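Local coordinates for multidrug resistance protein (Vibrio cholerae, PDB 1YC9) that probably forms the trimeric outer-membrane exit duct of a multidrug efflux system, through which toxic compounds leave the cell, at residues I370-L384 / A404-L418. The protein carries 1 engineered substitution. Residues are numbered along the deposited sequence; the frame is centred on the assembly and turned at random.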
ATOM      1  N   ILE A 370      -4.177  35.374  -0.786  1.00 22.44           N
ATOM      2  CA  ILE A 370      -3.922  35.966  -2.066  1.00 23.54           C
ATOM      3  C   ILE A 370      -3.809  37.499  -1.920  1.00 24.36           C
ATOM      4  O   ILE A 370      -2.889  38.095  -2.449  1.00 23.87           O
ATOM      5  CB  ILE A 370      -5.016  35.568  -3.056  1.00 24.21           C
ATOM      6  CG1 ILE A 370      -4.815  34.093  -3.473  1.00 23.67           C
ATOM      7  CG2 ILE A 370      -5.080  36.514  -4.315  1.00 24.09           C
ATOM      8  CD1 ILE A 370      -5.796  33.596  -4.572  1.00 24.91           C
ATOM      9  N   ASN A 371      -4.728  38.083  -1.182  1.00 25.07           N
ATOM     10  CA  ASN A 371      -4.785  39.531  -0.966  1.00 26.33           C
ATOM     11  C   ASN A 371      -3.502  40.066  -0.352  1.00 25.88           C
ATOM     12  O   ASN A 371      -2.891  40.986  -0.898  1.00 25.72           O
ATOM     13  CB  ASN A 371      -5.955  39.846  -0.042  1.00 27.62           C
ATOM     14  CG  ASN A 371      -7.293  39.865  -0.791  1.00 30.00           C
ATOM     15  OD1 ASN A 371      -7.316  39.753  -2.006  1.00 36.42           O
ATOM     16  ND2 ASN A 371      -8.419  40.013  -0.053  1.00 34.32           N
ATOM     17  N   LYS A 372      -3.087  39.469   0.761  1.00 23.75           N
ATOM     18  CA  LYS A 372      -1.856  39.895   1.407  1.00 24.04           C
ATOM     19  C   LYS A 372      -0.655  39.634   0.510  1.00 22.13           C
ATOM     20  O   LYS A 372       0.298  40.425   0.472  1.00 21.35           O
ATOM     21  CB  LYS A 372      -1.675  39.241   2.770  1.00 23.48           C
ATOM     22  CG  LYS A 372      -2.744  39.535   3.818  1.00 26.22           C
ATOM     23  CD  LYS A 372      -3.080  41.029   4.081  1.00 28.00           C
ATOM     24  CE  LYS A 372      -1.915  41.946   4.306  1.00 29.89           C
ATOM     25  NZ  LYS A 372      -2.319  43.457   4.551  1.00 31.30           N
ATOM     26  N   THR A 373      -0.668  38.537  -0.231  1.00 22.87           N
ATOM     27  CA  THR A 373       0.471  38.245  -1.093  1.00 22.22           C
ATOM     28  C   THR A 373       0.499  39.228  -2.299  1.00 23.31           C
ATOM     29  O   THR A 373       1.569  39.665  -2.704  1.00 22.28           O
ATOM     30  CB  THR A 373       0.434  36.787  -1.560  1.00 22.70           C
ATOM     31  OG1 THR A 373       0.352  35.898  -0.424  1.00 20.13           O
ATOM     32  CG2 THR A 373       1.729  36.440  -2.262  1.00 23.32           C
ATOM     33  N   GLU A 374      -0.666  39.587  -2.829  1.00 23.63           N
ATOM     34  CA  GLU A 374      -0.756  40.633  -3.868  1.00 24.06           C
ATOM     35  C   GLU A 374      -0.172  41.962  -3.356  1.00 22.92           C
ATOM     36  O   GLU A 374       0.534  42.656  -4.074  1.00 24.57           O
ATOM     37  CB  GLU A 374      -2.207  40.885  -4.334  1.00 24.95           C
ATOM     38  CG  GLU A 374      -2.721  39.866  -5.343  1.00 30.81           C
ATOM     39  CD  GLU A 374      -4.216  39.955  -5.681  1.00 35.98           C
ATOM     40  OE1 GLU A 374      -5.020  40.503  -4.895  1.00 40.59           O
ATOM     41  OE2 GLU A 374      -4.575  39.422  -6.737  1.00 37.77           O
ATOM     42  N   GLN A 375      -0.517  42.321  -2.148  1.00 22.59           N
ATOM     43  CA  GLN A 375       0.012  43.521  -1.511  1.00 23.20           C
ATOM     44  C   GLN A 375       1.553  43.434  -1.379  1.00 22.16           C
ATOM     45  O   GLN A 375       2.244  44.393  -1.636  1.00 21.81           O
ATOM     46  CB  GLN A 375      -0.649  43.730  -0.169  1.00 22.53           C
ATOM     47  CG  GLN A 375      -2.170  44.032  -0.274  1.00 23.77           C
ATOM     48  CD  GLN A 375      -2.846  44.003   1.052  1.00 22.52           C
ATOM     49  OE1 GLN A 375      -4.022  43.568   1.179  1.00 28.37           O
ATOM     50  NE2 GLN A 375      -2.150  44.430   2.054  1.00 23.44           N
ATOM     51  N   ALA A 376       2.103  42.276  -1.000  1.00 23.04           N
ATOM     52  CA  ALA A 376       3.549  42.149  -0.927  1.00 20.78           C
ATOM     53  C   ALA A 376       4.163  42.314  -2.319  1.00 21.21           C
ATOM     54  O   ALA A 376       5.167  42.978  -2.448  1.00 21.15           O
ATOM     55  CB  ALA A 376       3.968  40.783  -0.321  1.00 21.88           C
ATOM     56  N   VAL A 377       3.547  41.725  -3.335  1.00 20.27           N
ATOM     57  CA  VAL A 377       4.026  41.884  -4.698  1.00 22.34           C
ATOM     58  C   VAL A 377       4.062  43.363  -5.091  1.00 22.23           C
ATOM     59  O   VAL A 377       5.072  43.882  -5.495  1.00 22.48           O
ATOM     60  CB  VAL A 377       3.196  41.081  -5.701  1.00 21.68           C
ATOM     61  CG1 VAL A 377       3.482  41.465  -7.150  1.00 25.30           C
ATOM     62  CG2 VAL A 377       3.451  39.556  -5.517  1.00 23.22           C
ATOM     63  N   GLN A 378       2.937  44.025  -4.951  1.00 23.80           N
ATOM     64  CA  GLN A 378       2.842  45.418  -5.373  1.00 23.91           C
ATOM     65  C   GLN A 378       3.751  46.352  -4.627  1.00 22.84           C
ATOM     66  O   GLN A 378       4.309  47.245  -5.204  1.00 23.40           O
ATOM     67  CB  GLN A 378       1.410  45.887  -5.214  1.00 24.69           C
ATOM     68  CG  GLN A 378       0.508  45.227  -6.077  1.00 28.41           C
ATOM     69  CD  GLN A 378      -0.740  46.038  -6.272  1.00 35.46           C
ATOM     70  OE1 GLN A 378      -1.634  45.964  -5.437  1.00 37.45           O
ATOM     71  NE2 GLN A 378      -0.794  46.830  -7.373  1.00 37.26           N
ATOM     72  N   GLN A 379       3.898  46.182  -3.317  1.00 24.26           N
ATOM     73  CA  GLN A 379       4.830  47.013  -2.566  1.00 24.19           C
ATOM     74  C   GLN A 379       6.269  46.702  -2.877  1.00 24.25           C
ATOM     75  O   GLN A 379       7.099  47.606  -2.947  1.00 22.77           O
ATOM     76  CB  GLN A 379       4.595  46.910  -1.076  1.00 24.18           C
ATOM     77  CG  GLN A 379       3.237  47.269  -0.667  1.00 27.84           C
ATOM     78  CD  GLN A 379       2.983  48.740  -0.618  1.00 32.92           C
ATOM     79  OE1 GLN A 379       3.868  49.552  -0.902  1.00 32.40           O
ATOM     80  NE2 GLN A 379       1.781  49.096  -0.170  1.00 36.34           N
ATOM     81  N   ALA A 380       6.575  45.431  -3.134  1.00 23.82           N
ATOM     82  CA  ALA A 380       7.920  45.100  -3.529  1.00 23.39           C
ATOM     83  C   ALA A 380       8.230  45.667  -4.925  1.00 23.71           C
ATOM     84  O   ALA A 380       9.378  46.048  -5.220  1.00 22.83           O
ATOM     85  CB  ALA A 380       8.089  43.534  -3.485  1.00 24.36           C
ATOM     86  N   GLU A 381       7.217  45.719  -5.783  1.00 23.62           N
ATOM     87  CA  GLU A 381       7.401  46.204  -7.132  1.00 26.20           C
ATOM     88  C   GLU A 381       7.691  47.710  -7.068  1.00 25.30           C
ATOM     89  O   GLU A 381       8.613  48.169  -7.708  1.00 25.17           O
ATOM     90  CB  GLU A 381       6.167  45.974  -7.950  1.00 26.72           C
ATOM     91  CG  GLU A 381       6.345  46.369  -9.381  1.00 35.13           C
ATOM     92  CD  GLU A 381       5.129  46.075 -10.203  1.00 41.79           C
ATOM     93  OE1 GLU A 381       4.233  45.336  -9.691  1.00 49.12           O
ATOM     94  OE2 GLU A 381       5.082  46.587 -11.350  1.00 48.67           O
ATOM     95  N   GLN A 382       6.943  48.423  -6.240  1.00 26.12           N
ATOM     96  CA  GLN A 382       7.263  49.834  -5.959  1.00 27.48           C
ATOM     97  C   GLN A 382       8.659  50.013  -5.394  1.00 27.47           C
ATOM     98  O   GLN A 382       9.429  50.884  -5.829  1.00 27.46           O
ATOM     99  CB  GLN A 382       6.242  50.451  -5.002  1.00 28.80           C
ATOM    100  CG  GLN A 382       6.405  51.987  -4.900  1.00 33.77           C
ATOM    101  N   ALA A 383       9.029  49.188  -4.419  1.00 27.85           N
ATOM    102  CA  ALA A 383      10.351  49.253  -3.851  1.00 27.76           C
ATOM    103  C   ALA A 383      11.438  49.125  -4.894  1.00 28.19           C
ATOM    104  O   ALA A 383      12.395  49.889  -4.853  1.00 28.40           O
ATOM    105  CB  ALA A 383      10.539  48.236  -2.739  1.00 28.42           C
ATOM    106  N   LEU A 384      11.264  48.215  -5.833  1.00 28.37           N
ATOM    107  CA  LEU A 384      12.245  47.945  -6.854  1.00 29.91           C
ATOM    108  C   LEU A 384      12.310  49.121  -7.820  1.00 31.50           C
ATOM    109  O   LEU A 384      13.379  49.491  -8.231  1.00 30.07           O
ATOM    110  CB  LEU A 384      11.876  46.715  -7.663  1.00 28.63           C
ATOM    111  CG  LEU A 384      12.830  46.372  -8.815  1.00 29.50           C
ATOM    112  CD1 LEU A 384      14.237  46.170  -8.311  1.00 28.29           C
ATOM    113  CD2 LEU A 384      12.374  45.150  -9.547  1.00 29.20           C
ATOM    114  N   ALA A 404      15.402  44.324  -3.317  1.00 25.12           N
ATOM    115  CA  ALA A 404      14.096  44.516  -3.875  1.00 24.63           C
ATOM    116  C   ALA A 404      13.741  43.516  -4.968  1.00 24.28           C
ATOM    117  O   ALA A 404      12.638  43.041  -5.029  1.00 23.09           O
ATOM    118  CB  ALA A 404      13.962  45.975  -4.402  1.00 24.96           C
ATOM    119  N   GLU A 405      14.677  43.240  -5.874  1.00 22.30           N
ATOM    120  CA  GLU A 405      14.485  42.294  -6.952  1.00 23.92           C
ATOM    121  C   GLU A 405      14.118  40.911  -6.364  1.00 22.81           C
ATOM    122  O   GLU A 405      13.221  40.230  -6.840  1.00 21.69           O
ATOM    123  CB  GLU A 405      15.811  42.115  -7.735  1.00 23.47           C
ATOM    124  CG  GLU A 405      16.011  43.126  -8.834  1.00 28.99           C
ATOM    125  CD  GLU A 405      17.228  42.835  -9.676  1.00 30.15           C
ATOM    126  OE1 GLU A 405      18.112  42.102  -9.185  1.00 33.13           O
ATOM    127  OE2 GLU A 405      17.283  43.315 -10.827  1.00 39.30           O
ATOM    128  N   GLU A 406      14.851  40.534  -5.337  1.00 23.00           N
ATOM    129  CA  GLU A 406      14.706  39.206  -4.708  1.00 24.98           C
ATOM    130  C   GLU A 406      13.335  39.092  -4.004  1.00 24.29           C
ATOM    131  O   GLU A 406      12.601  38.088  -4.172  1.00 22.68           O
ATOM    132  CB  GLU A 406      15.821  39.064  -3.690  1.00 27.37           C
ATOM    133  CG  GLU A 406      15.738  37.806  -2.862  1.00 33.75           C
ATOM    134  CD  GLU A 406      16.670  36.766  -3.332  1.00 41.62           C
ATOM    135  OE1 GLU A 406      16.959  36.721  -4.557  1.00 45.79           O
ATOM    136  OE2 GLU A 406      17.105  36.013  -2.448  1.00 48.41           O
ATOM    137  N   SER A 407      13.005  40.127  -3.239  1.00 23.30           N
ATOM    138  CA  SER A 407      11.744  40.219  -2.526  1.00 24.03           C
ATOM    139  C   SER A 407      10.596  40.157  -3.527  1.00 23.27           C
ATOM    140  O   SER A 407       9.629  39.410  -3.296  1.00 22.51           O
ATOM    141  CB  SER A 407      11.694  41.503  -1.674  1.00 24.99           C
ATOM    142  OG  SER A 407      10.359  41.786  -1.274  1.00 30.31           O
ATOM    143  N   LEU A 408      10.699  40.898  -4.641  1.00 22.73           N
ATOM    144  CA  LEU A 408       9.673  40.885  -5.693  1.00 22.61           C
ATOM    145  C   LEU A 408       9.456  39.511  -6.293  1.00 23.35           C
ATOM    146  O   LEU A 408       8.359  39.024  -6.365  1.00 21.66           O
ATOM    147  CB  LEU A 408       9.956  41.877  -6.814  1.00 22.93           C
ATOM    148  CG  LEU A 408       8.952  41.859  -7.980  1.00 22.66           C
ATOM    149  CD1 LEU A 408       7.553  42.204  -7.487  1.00 22.32           C
ATOM    150  CD2 LEU A 408       9.396  42.801  -9.072  1.00 26.03           C
ATOM    151  N   LEU A 409      10.533  38.889  -6.742  1.00 23.40           N
ATOM    152  CA  LEU A 409      10.459  37.577  -7.322  1.00 22.91           C
ATOM    153  C   LEU A 409       9.887  36.552  -6.336  1.00 20.95           C
ATOM    154  O   LEU A 409       9.131  35.726  -6.757  1.00 23.14           O
ATOM    155  CB  LEU A 409      11.837  37.108  -7.824  1.00 22.09           C
ATOM    156  CG  LEU A 409      11.883  35.711  -8.483  1.00 23.32           C
ATOM    157  CD1 LEU A 409      10.866  35.601  -9.608  1.00 26.28           C
ATOM    158  CD2 LEU A 409      13.334  35.363  -9.072  1.00 24.90           C
ATOM    159  N   ASN A 410      10.305  36.562  -5.085  1.00 21.64           N
ATOM    160  CA  ASN A 410       9.826  35.596  -4.105  1.00 21.25           C
ATOM    161  C   ASN A 410       8.308  35.745  -3.940  1.00 21.70           C
ATOM    162  O   ASN A 410       7.576  34.768  -3.960  1.00 19.39           O
ATOM    163  CB  ASN A 410      10.523  35.773  -2.759  1.00 21.87           C
ATOM    164  CG  ASN A 410      11.929  35.264  -2.779  1.00 25.26           C
ATOM    165  OD1 ASN A 410      12.272  34.467  -3.657  1.00 28.09           O
ATOM    166  ND2 ASN A 410      12.746  35.714  -1.836  1.00 27.40           N
ATOM    167  N   ASN A 411       7.847  36.995  -3.874  1.00 20.75           N
ATOM    168  CA  ASN A 411       6.422  37.276  -3.700  1.00 20.51           C
ATOM    169  C   ASN A 411       5.597  36.976  -4.944  1.00 21.03           C
ATOM    170  O   ASN A 411       4.505  36.472  -4.834  1.00 19.88           O
ATOM    171  CB  ASN A 411       6.193  38.718  -3.221  1.00 21.57           C
ATOM    172  CG  ASN A 411       6.828  39.002  -1.875  1.00 23.59           C
ATOM    173  OD1 ASN A 411       6.824  38.162  -1.025  1.00 32.67           O
ATOM    174  ND2 ASN A 411       7.271  40.222  -1.656  1.00 24.52           N
ATOM    175  N   GLN A 412       6.154  37.200  -6.127  1.00 21.19           N
ATOM    176  CA  GLN A 412       5.492  36.887  -7.367  1.00 22.78           C
ATOM    177  C   GLN A 412       5.295  35.390  -7.498  1.00 23.57           C
ATOM    178  O   GLN A 412       4.264  34.945  -7.939  1.00 24.48           O
ATOM    179  CB  GLN A 412       6.292  37.391  -8.568  1.00 22.56           C
ATOM    180  CG  GLN A 412       6.218  38.871  -8.782  1.00 25.30           C
ATOM    181  CD  GLN A 412       7.146  39.322  -9.918  1.00 28.15           C
ATOM    182  OE1 GLN A 412       8.272  38.773 -10.115  1.00 28.41           O
ATOM    183  NE2 GLN A 412       6.687  40.315 -10.671  1.00 29.37           N
ATOM    184  N   ARG A 413       6.297  34.607  -7.115  1.00 24.47           N
ATOM    185  CA  ARG A 413       6.149  33.168  -7.175  1.00 24.16           C
ATOM    186  C   ARG A 413       5.117  32.678  -6.174  1.00 22.27           C
ATOM    187  O   ARG A 413       4.307  31.805  -6.514  1.00 21.37           O
ATOM    188  CB  ARG A 413       7.495  32.516  -6.971  1.00 24.88           C
ATOM    189  CG  ARG A 413       8.288  32.743  -8.228  1.00 28.35           C
ATOM    190  CD  ARG A 413       9.575  32.026  -8.261  1.00 28.14           C
ATOM    191  NE  ARG A 413       9.387  30.630  -8.666  1.00 28.63           N
ATOM    192  CZ  ARG A 413      10.358  29.721  -8.547  1.00 30.59           C
ATOM    193  NH1 ARG A 413      11.534  30.112  -8.068  1.00 31.88           N
ATOM    194  NH2 ARG A 413      10.169  28.452  -8.904  1.00 28.53           N
ATOM    195  N   ALA A 414       5.140  33.240  -4.970  1.00 22.37           N
ATOM    196  CA  ALA A 414       4.156  32.904  -3.936  1.00 22.16           C
ATOM    197  C   ALA A 414       2.774  33.194  -4.447  1.00 21.54           C
ATOM    198  O   ALA A 414       1.864  32.401  -4.295  1.00 20.93           O
ATOM    199  CB  ALA A 414       4.450  33.639  -2.634  1.00 22.48           C
ATOM    200  N   LEU A 415       2.607  34.341  -5.084  1.00 21.38           N
ATOM    201  CA  LEU A 415       1.304  34.679  -5.659  1.00 21.30           C
ATOM    202  C   LEU A 415       0.828  33.733  -6.717  1.00 21.58           C
ATOM    203  O   LEU A 415      -0.316  33.298  -6.673  1.00 20.80           O
ATOM    204  CB  LEU A 415       1.317  36.117  -6.176  1.00 22.37           C
ATOM    205  CG  LEU A 415      -0.014  36.599  -6.738  1.00 21.81           C
ATOM    206  CD1 LEU A 415      -1.148  36.431  -5.745  1.00 23.03           C
ATOM    207  CD2 LEU A 415       0.145  38.069  -7.146  1.00 25.88           C
ATOM    208  N   VAL A 416       1.685  33.393  -7.677  1.00 20.89           N
ATOM    209  CA  VAL A 416       1.336  32.476  -8.756  1.00 22.95           C
ATOM    210  C   VAL A 416       0.961  31.127  -8.120  1.00 22.33           C
ATOM    211  O   VAL A 416       0.043  30.465  -8.559  1.00 20.54           O
ATOM    212  CB  VAL A 416       2.551  32.315  -9.713  1.00 24.85           C
ATOM    213  CG1 VAL A 416       2.668  30.933 -10.281  1.00 28.90           C
ATOM    214  CG2 VAL A 416       2.534  33.390 -10.804  1.00 26.03           C
ATOM    215  N   ASN A 417       1.687  30.699  -7.088  1.00 20.63           N
ATOM    216  CA  ASN A 417       1.350  29.424  -6.483  1.00 20.63           C
ATOM    217  C   ASN A 417      -0.034  29.441  -5.782  1.00 20.23           C
ATOM    218  O   ASN A 417      -0.736  28.408  -5.759  1.00 20.03           O
ATOM    219  CB  ASN A 417       2.421  28.982  -5.515  1.00 21.38           C
ATOM    220  CG  ASN A 417       3.717  28.632  -6.206  1.00 21.04           C
ATOM    221  OD1 ASN A 417       4.814  28.659  -5.594  1.00 26.55           O
ATOM    222  ND2 ASN A 417       3.622  28.311  -7.448  1.00 15.44           N
ATOM    223  N   LEU A 418      -0.385  30.573  -5.196  1.00 19.61           N
ATOM    224  CA  LEU A 418      -1.720  30.761  -4.544  1.00 21.14           C
ATOM    225  C   LEU A 418      -2.867  30.861  -5.529  1.00 21.88           C
ATOM    226  O   LEU A 418      -3.986  30.368  -5.276  1.00 20.79           O
ATOM    227  CB  LEU A 418      -1.734  31.961  -3.586  1.00 20.89           C
ATOM    228  CG  LEU A 418      -1.004  31.797  -2.256  1.00 23.21           C
ATOM    229  CD1 LEU A 418      -0.904  33.146  -1.563  1.00 23.30           C
ATOM    230  CD2 LEU A 418      -1.723  30.820  -1.305  1.00 22.93           C
TER
HETATM  231  O   HOH W   1      11.099  44.628  -3.626  1.00 38.12           O
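Leu408 reaches from helix 398-433 into a hole on helix 326-391 made by Val377, Ala380, Glu381 and Leu384. Its CB faces Ala380 CB. CG, anti to the backbone N (chi1 177°), extends the branch away from that nitrogen, and the two methyls beyond it part: CD1 lies 3.6 Å from Val377 O, near Glu381 N, while CD2 meets Leu384 CD2 at 3.8 Å, the two leucines crossing at about a right angle. The same packing runs in reverse one step along: Val377 is a knob among Leu408, Asn411, Gln412 and Leu415, its CG2 pressed onto the opposite backbone 3.3 Å from Asn411 O. Leu415 then enters the hole of Ile370, Thr373, Glu374 and Val377, both its methyls resting on Glu374 CG. Thr373 returns the insertion, CG2 lying 3.6 Å from Leu415 N, while OG1 hydrogen-bonds back to Arg369 O. At the other end the small Ala404 CB nestles 3.6 Å from Leu384 CA. A water 2.7 Å from Ala380 O and 2.6 Å from Ala404 O can bridge 370-384 and 404-418, which have no direct hydrogen bond to each other. Ala197 and Ala204 of a second subunit pack on Ala376 and Thr373. Reciprocal knobs-into-holes between segments whose N-to-C directions make an angle of 157° mark an antiparallel coiled coil, here part of the long alpha-helical barrel characteristic of outer membrane factors.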